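Local atomic coordinates of SLT domain-containing protein (Bdellovibrio bacteriovorus HD100, PDB entry 6TAB), a protein that probably cleaves peptidoglycan as a lysozyme of altered substrate specificity, facilitating exit of the periplasmic predator from its prey cell. Residues P118-S121 / S122-Y125; L197-G200 / I201-D205; T238-K241 / S242-W246. One frame throughout, in Å; residues are numbered along the deposited sequence.

Interaction 1: residues P118-S121 / S122-Y125; sequences PKYS and SLSY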
loop_
_atom_site.group_PDB
_atom_site.type_symbol
_atom_site.label_atom_id
_atom_site.label_comp_id
_atom_site.label_asym_id
_atom_site.label_seq_id
_atom_site.Cartn_x
_atom_site.Cartn_y
_atom_site.Cartn_z
ATOM N N PRO A 118 11.834 -1.254 -13.533
ATOM C CA PRO A 118 12.722 -0.537 -14.450
ATOM C C PRO A 118 12.063 0.191 -15.643
ATOM O O PRO A 118 12.548 1.283 -16.042
ATOM C CB PRO A 118 13.713 -1.644 -14.877
ATOM C CG PRO A 118 13.790 -2.509 -13.632
ATOM C CD PRO A 118 12.375 -2.558 -13.096
ATOM N N LYS A 119 10.959 -0.357 -16.175
ATOM C CA LYS A 119 10.249 0.213 -17.318
ATOM C C LYS A 119 9.075 1.124 -16.892
ATOM O O LYS A 119 8.221 1.411 -17.743
ATOM C CB LYS A 119 9.789 -0.890 -18.289
ATOM C CG LYS A 119 10.897 -1.682 -18.961
ATOM C CD LYS A 119 10.345 -2.726 -19.934
ATOM C CE LYS A 119 11.436 -3.360 -20.769
ATOM N NZ LYS A 119 10.942 -4.529 -21.540
ATOM N N TYR A 120 9.054 1.620 -15.638
ATOM C CA TYR A 120 7.911 2.403 -15.150
ATOM C C TYR A 120 7.563 3.575 -16.093
ATOM O O TYR A 120 6.383 3.886 -16.297
ATOM C CB TYR A 120 8.178 2.902 -13.707
ATOM C CG TYR A 120 6.925 3.347 -12.989
ATOM C CD1 TYR A 120 6.474 4.653 -13.099
ATOM C CD2 TYR A 120 6.186 2.471 -12.198
ATOM C CE1 TYR A 120 5.298 5.071 -12.478
ATOM C CE2 TYR A 120 4.993 2.865 -11.612
ATOM C CZ TYR A 120 4.561 4.184 -11.708
ATOM O OH TYR A 120 3.405 4.581 -11.075
ATOM N N SER A 121 8.579 4.303 -16.568
ATOM C CA SER A 121 8.324 5.504 -17.377
ATOM C C SER A 121 7.608 5.200 -18.700
ATOM O O SER A 121 7.108 6.159 -19.325
ATOM C CB SER A 121 9.592 6.292 -17.648
ATOM O OG SER A 121 10.481 5.567 -18.476
ATOM N N SER A 122 7.586 3.925 -19.136
ATOM C CA SER A 122 6.906 3.495 -20.380
ATOM C C SER A 122 5.440 3.074 -20.162
ATOM O O SER A 122 4.717 2.833 -21.144
ATOM C CB SER A 122 7.646 2.334 -21.042
ATOM O OG SER A 122 8.972 2.692 -21.377
ATOM N N LEU A 123 4.990 2.962 -18.913
ATOM C CA LEU A 123 3.659 2.402 -18.610
ATOM C C LEU A 123 2.539 3.408 -18.956
ATOM O O LEU A 123 2.650 4.615 -18.659
ATOM C CB LEU A 123 3.569 2.000 -17.127
ATOM C CG LEU A 123 4.540 0.918 -16.652
ATOM C CD1 LEU A 123 4.282 0.602 -15.174
ATOM C CD2 LEU A 123 4.464 -0.351 -17.498
ATOM N N SER A 124 1.437 2.918 -19.530
ATOM C CA SER A 124 0.171 3.655 -19.672
ATOM C C SER A 124 -0.485 3.887 -18.301
ATOM O O SER A 124 -0.160 3.199 -17.305
ATOM C CB SER A 124 -0.790 2.887 -20.594
ATOM O OG SER A 124 -1.254 1.721 -19.930
ATOM N N TYR A 125 -1.501 4.758 -18.289
ATOM C CA TYR A 125 -2.308 4.951 -17.062
ATOM C C TYR A 125 -2.897 3.611 -16.585
ATOM O O TYR A 125 -2.826 3.290 -15.396
ATOM C CB TYR A 125 -3.384 6.019 -17.292
ATOM C CG TYR A 125 -4.210 6.365 -16.074
ATOM C CD1 TYR A 125 -3.690 7.131 -15.032
ATOM C CD2 TYR A 125 -5.538 5.986 -15.957
ATOM C CE1 TYR A 125 -4.451 7.462 -13.919
ATOM C CE2 TYR A 125 -6.315 6.328 -14.856
ATOM C CZ TYR A 125 -5.774 7.060 -13.811
ATOM O OH TYR A 125 -6.520 7.442 -12.716
HETATM O O HOH W 1 4.508 5.884 -16.956
HETATM O O HOH W 2 10.902 2.930 -19.449
#
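The ring of Tyr-120 meets the isobutyl group of Leu-123 obliquely, neither squarely over a face nor squarely at an edge: CD1 of Leu-123 lies 4.0 Å from CD2 of Tyr-120, and the two side chains cross at about a right angle. A chi1 of -163° sends the Tyr-120 ring away from the backbone N and to the carbonyl side, where the leucine three residues on can reach it. A short 3-10 turn supplies that spacing. The N-H of Ser-122 bonds to Lys-119 O at 2.9 Å, and that of Leu-123 to Tyr-120 O at 3.1 Å, each donor standing well above the carbonyl plane. Tyr-120 O also accepts a hydrogen bond from a water, which donates a second one to Leu-123 O at 2.8 Å and so bridges the turn. On the exposed flank a second water links the hydroxyls of Ser-121 and Ser-122, whose OG atoms are 4.4 Å apart. Outside the turn, the Tyr-120 hydroxyl pairs with Trp-132 NE1, and Lys-119 NZ forms a salt bridge with the terminal carboxylate of Lys-254. The turn thus joins helix 113-116 to helix 125-144, whose N-cap is Ser-124, and lies against the C-terminal end of the chain.

Interaction 2: residues L197-G200 / I201-D205; sequences LSCG and IRILD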
loop_
_atom_site.group_PDB
_atom_site.type_symbol
_atom_site.label_atom_id
_atom_site.label_comp_id
_atom_site.label_asym_id
_atom_site.label_seq_id
_atom_site.Cartn_x
_atom_site.Cartn_y
_atom_site.Cartn_z
ATOM N N LEU A 197 -8.435 -0.446 2.181
ATOM C CA LEU A 197 -7.655 -0.294 0.936
ATOM C C LEU A 197 -7.695 1.173 0.447
ATOM O O LEU A 197 -6.658 1.712 -0.023
ATOM C CB LEU A 197 -8.139 -1.273 -0.134
ATOM C CG LEU A 197 -7.831 -2.740 0.155
ATOM C CD1 LEU A 197 -8.610 -3.639 -0.808
ATOM C CD2 LEU A 197 -6.335 -3.049 0.103
ATOM N N SER A 198 -8.855 1.834 0.532
ATOM C CA SER A 198 -8.951 3.270 0.135
ATOM C C SER A 198 -8.024 4.142 1.001
ATOM O O SER A 198 -7.355 5.076 0.468
ATOM C CB SER A 198 -10.369 3.794 0.184
ATOM O OG SER A 198 -11.138 3.296 -0.911
ATOM N N CYS A 199 -7.955 3.867 2.314
ATOM C CA CYS A 199 -7.015 4.596 3.191
ATOM C C CYS A 199 -5.562 4.361 2.775
ATOM O O CYS A 199 -4.753 5.331 2.724
ATOM C CB CYS A 199 -7.240 4.226 4.662
ATOM S SG CYS A 199 -6.384 5.347 5.827
ATOM N N GLY A 200 -5.190 3.118 2.426
ATOM C CA GLY A 200 -3.840 2.872 1.928
ATOM C C GLY A 200 -3.490 3.719 0.704
ATOM O O GLY A 200 -2.360 4.232 0.586
ATOM N N ILE A 201 -4.456 3.844 -0.216
ATOM C CA ILE A 201 -4.265 4.702 -1.399
ATOM C C ILE A 201 -4.003 6.167 -0.973
ATOM O O ILE A 201 -3.089 6.819 -1.521
ATOM C CB ILE A 201 -5.432 4.575 -2.414
ATOM C CG1 ILE A 201 -5.506 3.159 -3.005
ATOM C CG2 ILE A 201 -5.288 5.612 -3.489
ATOM C CD1 ILE A 201 -6.818 2.818 -3.682
ATOM N N ARG A 202 -4.793 6.701 -0.030
ATOM C CA ARG A 202 -4.581 8.085 0.453
ATOM C C ARG A 202 -3.164 8.252 1.033
ATOM O O ARG A 202 -2.537 9.329 0.833
ATOM C CB ARG A 202 -5.624 8.496 1.505
ATOM C CG ARG A 202 -7.055 8.639 0.994
ATOM C CD ARG A 202 -8.010 9.041 2.124
ATOM N NE ARG A 202 -9.381 9.270 1.704
ATOM C CZ ARG A 202 -9.911 10.439 1.333
ATOM N NH1 ARG A 202 -9.144 11.517 1.194
ATOM N NH2 ARG A 202 -11.217 10.517 1.100
ATOM N N ILE A 203 -2.648 7.291 1.799
ATOM C CA ILE A 203 -1.334 7.393 2.441
ATOM C C ILE A 203 -0.224 7.415 1.377
ATOM O O ILE A 203 0.669 8.298 1.387
ATOM C CB ILE A 203 -1.140 6.261 3.476
ATOM C CG1 ILE A 203 -2.150 6.368 4.632
ATOM C CG2 ILE A 203 0.295 6.223 3.984
ATOM C CD1 ILE A 203 -2.218 5.116 5.527
ATOM N N LEU A 204 -0.309 6.504 0.376
ATOM C CA LEU A 204 0.644 6.488 -0.751
ATOM C C LEU A 204 0.543 7.792 -1.573
ATOM O O LEU A 204 1.571 8.348 -2.021
ATOM C CB LEU A 204 0.423 5.259 -1.636
ATOM C CG LEU A 204 0.754 3.904 -1.000
ATOM C CD1 LEU A 204 0.230 2.756 -1.852
ATOM C CD2 LEU A 204 2.274 3.728 -0.800
ATOM N N ASP A 205 -0.689 8.252 -1.833
ATOM C CA ASP A 205 -0.902 9.468 -2.638
ATOM C C ASP A 205 -0.186 10.687 -2.000
ATOM O O ASP A 205 0.348 11.560 -2.725
ATOM C CB ASP A 205 -2.393 9.767 -2.849
ATOM C CG ASP A 205 -2.692 10.890 -3.825
ATOM O OD1 ASP A 205 -2.605 10.622 -5.056
ATOM O OD2 ASP A 205 -3.040 12.013 -3.366
#
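Cys-199 and Ile-203 are brought to the same flank of the helix by complementary first torsions. SG of Cys-199 stands anti to the backbone N (chi1 -167°), on the carbonyl side and so leaning along the helix, while CG1 of Ile-203 lies anti to its own carbonyl carbon (chi1 -64°) and leans back. The sulfur consequently meets the end of the isoleucine chain, SG of Cys-199 lying 4.2 Å from CD1 of Ile-203. On the way CG1 of Ile-203 passes 3.4 Å from Cys-199 O, the carbonyl that also receives the Ile-203 N-H at 3.0 Å.

The same backward lean recurs in the residues on either side, Ile-201, Arg-202 and Leu-204. CG1 of Ile-201 rests 3.5 Å from Leu-197 O, CG of Arg-202 lies beside Ser-198 O, and CG of Leu-204 comes to 3.5 Å from Gly-200 O. Each of these carbonyls accepts the backbone N-H four residues on, and the bond from Leu-204 N to Gly-200 O is nearly straight, at 172°. Each carbonyl oxygen is thereby both bonded and flanked by aliphatic carbon.

Around the helix, Ile-201 and Leu-204 pack on Leu-136 of helix 125-144; Ile-201 also reaches Leu-101 of helix 87-101, which Ser-198 and Arg-202 touch too. The hydroxyl of Ser-198 pairs with His-93 NE2, and both carboxylate oxygens of Asp-205 are taken up by the loop that follows helix 87-101, through Leu-105 N and Asn-104 ND2. SG of Cys-199 is joined in a disulfide to Cys-182, tying the loop after helix 174-178 to this flank. The arrangement is that of a regular alpha helix with i to i+4 bonding, here a largely buried helix near the centre of the chain, within the SLT region of the lysozyme clan, pinned to a neighbouring loop by a disulfide.

Interaction 3: residues T238-K241 / S242-W246; sequences TSYK and SIVSW
Ser-242 reaches back one turn to Thr-238 O and grips it twice. Its OG, lying anti to the carbonyl carbon and beside the backbone N (chi1 -63°), donates at 2.8 Å to Thr-238 O, and its own N-H donates to that oxygen as well. The two donors approach from opposite faces of the carbonyl plane, so one residue clasps the oxygen from both sides. CG2 of Thr-238 lies 3.9 Å from the same OG.

Ile-243 follows with a bond from its N to Ser-239 O, and its CG1 folds back to 3.3 Å from that oxygen. Its side chain faces inward, against Val-231 and Ser-138.

The side chain of Val-244 points toward the preceding turn. CG2 sits over one face of the Tyr-240 ring, 3.8 Å from the centroid and 23° off the normal, a CH-pi contact displaced toward the phenolic end, where CZ of Tyr-240 is 3.5 Å away. The N-H of Val-244 bonds to Tyr-240 O, nearly straight at 172°. Leu-115 of helix 113-116 packs on both of these side chains.

Ser-245 continues the pattern by donating its N-H to Lys-241 O, while the ammonium of Lys-241 turns back to a salt bridge with Asp-236, just ahead of the helix. Trp-246 donates its N-H to Ser-242 O, and the same oxygen lies 3.2 Å above the indole plane, offset toward the rim.

Chemically, the Ser-242 hydroxyl spends its hydrogen on a main-chain oxygen, and its side chain can still lie against Phe-142, whereas Tyr-240 and Val-244 form an apolar surface that meets Leu-115.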
loop_
_atom_site.group_PDB
_atom_site.type_symbol
_atom_site.label_atom_id
_atom_site.label_comp_id
_atom_site.label_asym_id
_atom_site.label_seq_id
_atom_site.Cartn_x
_atom_site.Cartn_y
_atom_site.Cartn_z
ATOM N N THR A 238 12.190 -11.119 4.993
ATOM C CA THR A 238 11.499 -11.801 3.942
ATOM C C THR A 238 10.476 -10.875 3.267
ATOM O O THR A 238 10.315 -10.923 2.031
ATOM C CB THR A 238 10.871 -13.083 4.500
ATOM O OG1 THR A 238 11.884 -13.934 5.052
ATOM C CG2 THR A 238 10.074 -13.799 3.439
ATOM N N SER A 239 9.759 -10.068 4.056
ATOM C CA SER A 239 8.700 -9.203 3.517
ATOM C C SER A 239 9.262 -8.242 2.455
ATOM O O SER A 239 8.823 -8.242 1.304
ATOM C CB SER A 239 7.986 -8.472 4.632
ATOM O OG SER A 239 8.877 -7.639 5.382
ATOM N N TYR A 240 10.224 -7.413 2.870
ATOM C CA TYR A 240 10.812 -6.390 1.962
ATOM C C TYR A 240 11.431 -7.076 0.728
ATOM O O TYR A 240 11.183 -6.660 -0.419
ATOM C CB TYR A 240 11.859 -5.536 2.687
ATOM C CG TYR A 240 12.614 -4.608 1.745
ATOM C CD1 TYR A 240 12.062 -3.402 1.341
ATOM C CD2 TYR A 240 13.851 -4.944 1.214
ATOM C CE1 TYR A 240 12.711 -2.564 0.442
ATOM C CE2 TYR A 240 14.527 -4.109 0.328
ATOM C CZ TYR A 240 13.958 -2.904 -0.054
ATOM O OH TYR A 240 14.584 -2.084 -0.969
ATOM N N LYS A 241 12.228 -8.139 0.952
ATOM C CA LYS A 241 12.920 -8.807 -0.177
ATOM C C LYS A 241 11.912 -9.358 -1.201
ATOM O O LYS A 241 12.139 -9.262 -2.419
ATOM C CB LYS A 241 13.887 -9.894 0.325
ATOM C CG LYS A 241 15.126 -9.364 1.054
ATOM C CD LYS A 241 16.155 -10.405 1.462
ATOM C CE LYS A 241 15.588 -11.491 2.341
ATOM N NZ LYS A 241 16.658 -12.421 2.756
ATOM N N SER A 242 10.801 -9.927 -0.714
ATOM C CA SER A 242 9.752 -10.474 -1.548
ATOM C C SER A 242 8.980 -9.391 -2.310
ATOM O O SER A 242 8.732 -9.528 -3.507
ATOM C CB SER A 242 8.788 -11.344 -0.746
ATOM O OG SER A 242 9.423 -12.485 -0.173
ATOM N N ILE A 243 8.605 -8.307 -1.628
ATOM C CA ILE A 243 7.889 -7.208 -2.296
ATOM C C ILE A 243 8.740 -6.662 -3.454
ATOM O O ILE A 243 8.228 -6.460 -4.582
ATOM C CB ILE A 243 7.486 -6.111 -1.278
ATOM C CG1 ILE A 243 6.410 -6.644 -0.321
ATOM C CG2 ILE A 243 6.979 -4.842 -1.974
ATOM C CD1 ILE A 243 6.119 -5.786 0.885
ATOM N N VAL A 244 10.038 -6.402 -3.192
ATOM C CA VAL A 244 10.921 -5.849 -4.253
ATOM C C VAL A 244 11.065 -6.849 -5.424
ATOM O O VAL A 244 10.988 -6.462 -6.581
ATOM C CB VAL A 244 12.316 -5.490 -3.694
ATOM C CG1 VAL A 244 13.358 -5.236 -4.784
ATOM C CG2 VAL A 244 12.232 -4.299 -2.768
ATOM N N SER A 245 11.306 -8.153 -5.113
ATOM C CA SER A 245 11.505 -9.186 -6.135
ATOM C C SER A 245 10.249 -9.339 -7.018
ATOM O O SER A 245 10.322 -9.371 -8.266
ATOM C CB SER A 245 11.897 -10.516 -5.517
ATOM O OG SER A 245 12.217 -11.467 -6.530
ATOM N N TRP A 246 9.083 -9.461 -6.374
ATOM C CA TRP A 246 7.840 -9.674 -7.130
ATOM C C TRP A 246 7.542 -8.464 -8.028
ATOM O O TRP A 246 7.126 -8.627 -9.173
ATOM C CB TRP A 246 6.677 -10.003 -6.204
ATOM C CG TRP A 246 6.817 -11.269 -5.392
ATOM C CD1 TRP A 246 7.703 -12.289 -5.548
ATOM C CD2 TRP A 246 6.073 -11.580 -4.202
ATOM N NE1 TRP A 246 7.548 -13.229 -4.545
ATOM C CE2 TRP A 246 6.544 -12.815 -3.701
ATOM C CE3 TRP A 246 5.105 -10.885 -3.477
ATOM C CZ2 TRP A 246 6.026 -13.389 -2.542
ATOM C CZ3 TRP A 246 4.570 -11.466 -2.346
ATOM C CH2 TRP A 246 5.019 -12.715 -1.892
#

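In the fold
The three contacts illustrate how local interactions, each closed within a few residues, recur through a mainly helical fold. They come in series along the chain: interaction 1 in the turn before helix 125-144, interaction 2 on helix 193-211, and interaction 3 on helix 238-248. Their centres form a nearly equilateral triangle, about 20 to 21 Å on each side, and their nearest atoms stay about 8 to 10 Å apart. Helix 125-144 is common to all three, since side chains from each touch or bond to it. Interaction 2 lies near the centre of the chain, the others farther out; helix 125-144 is thus touched both by the inner contact and by the two outer ones.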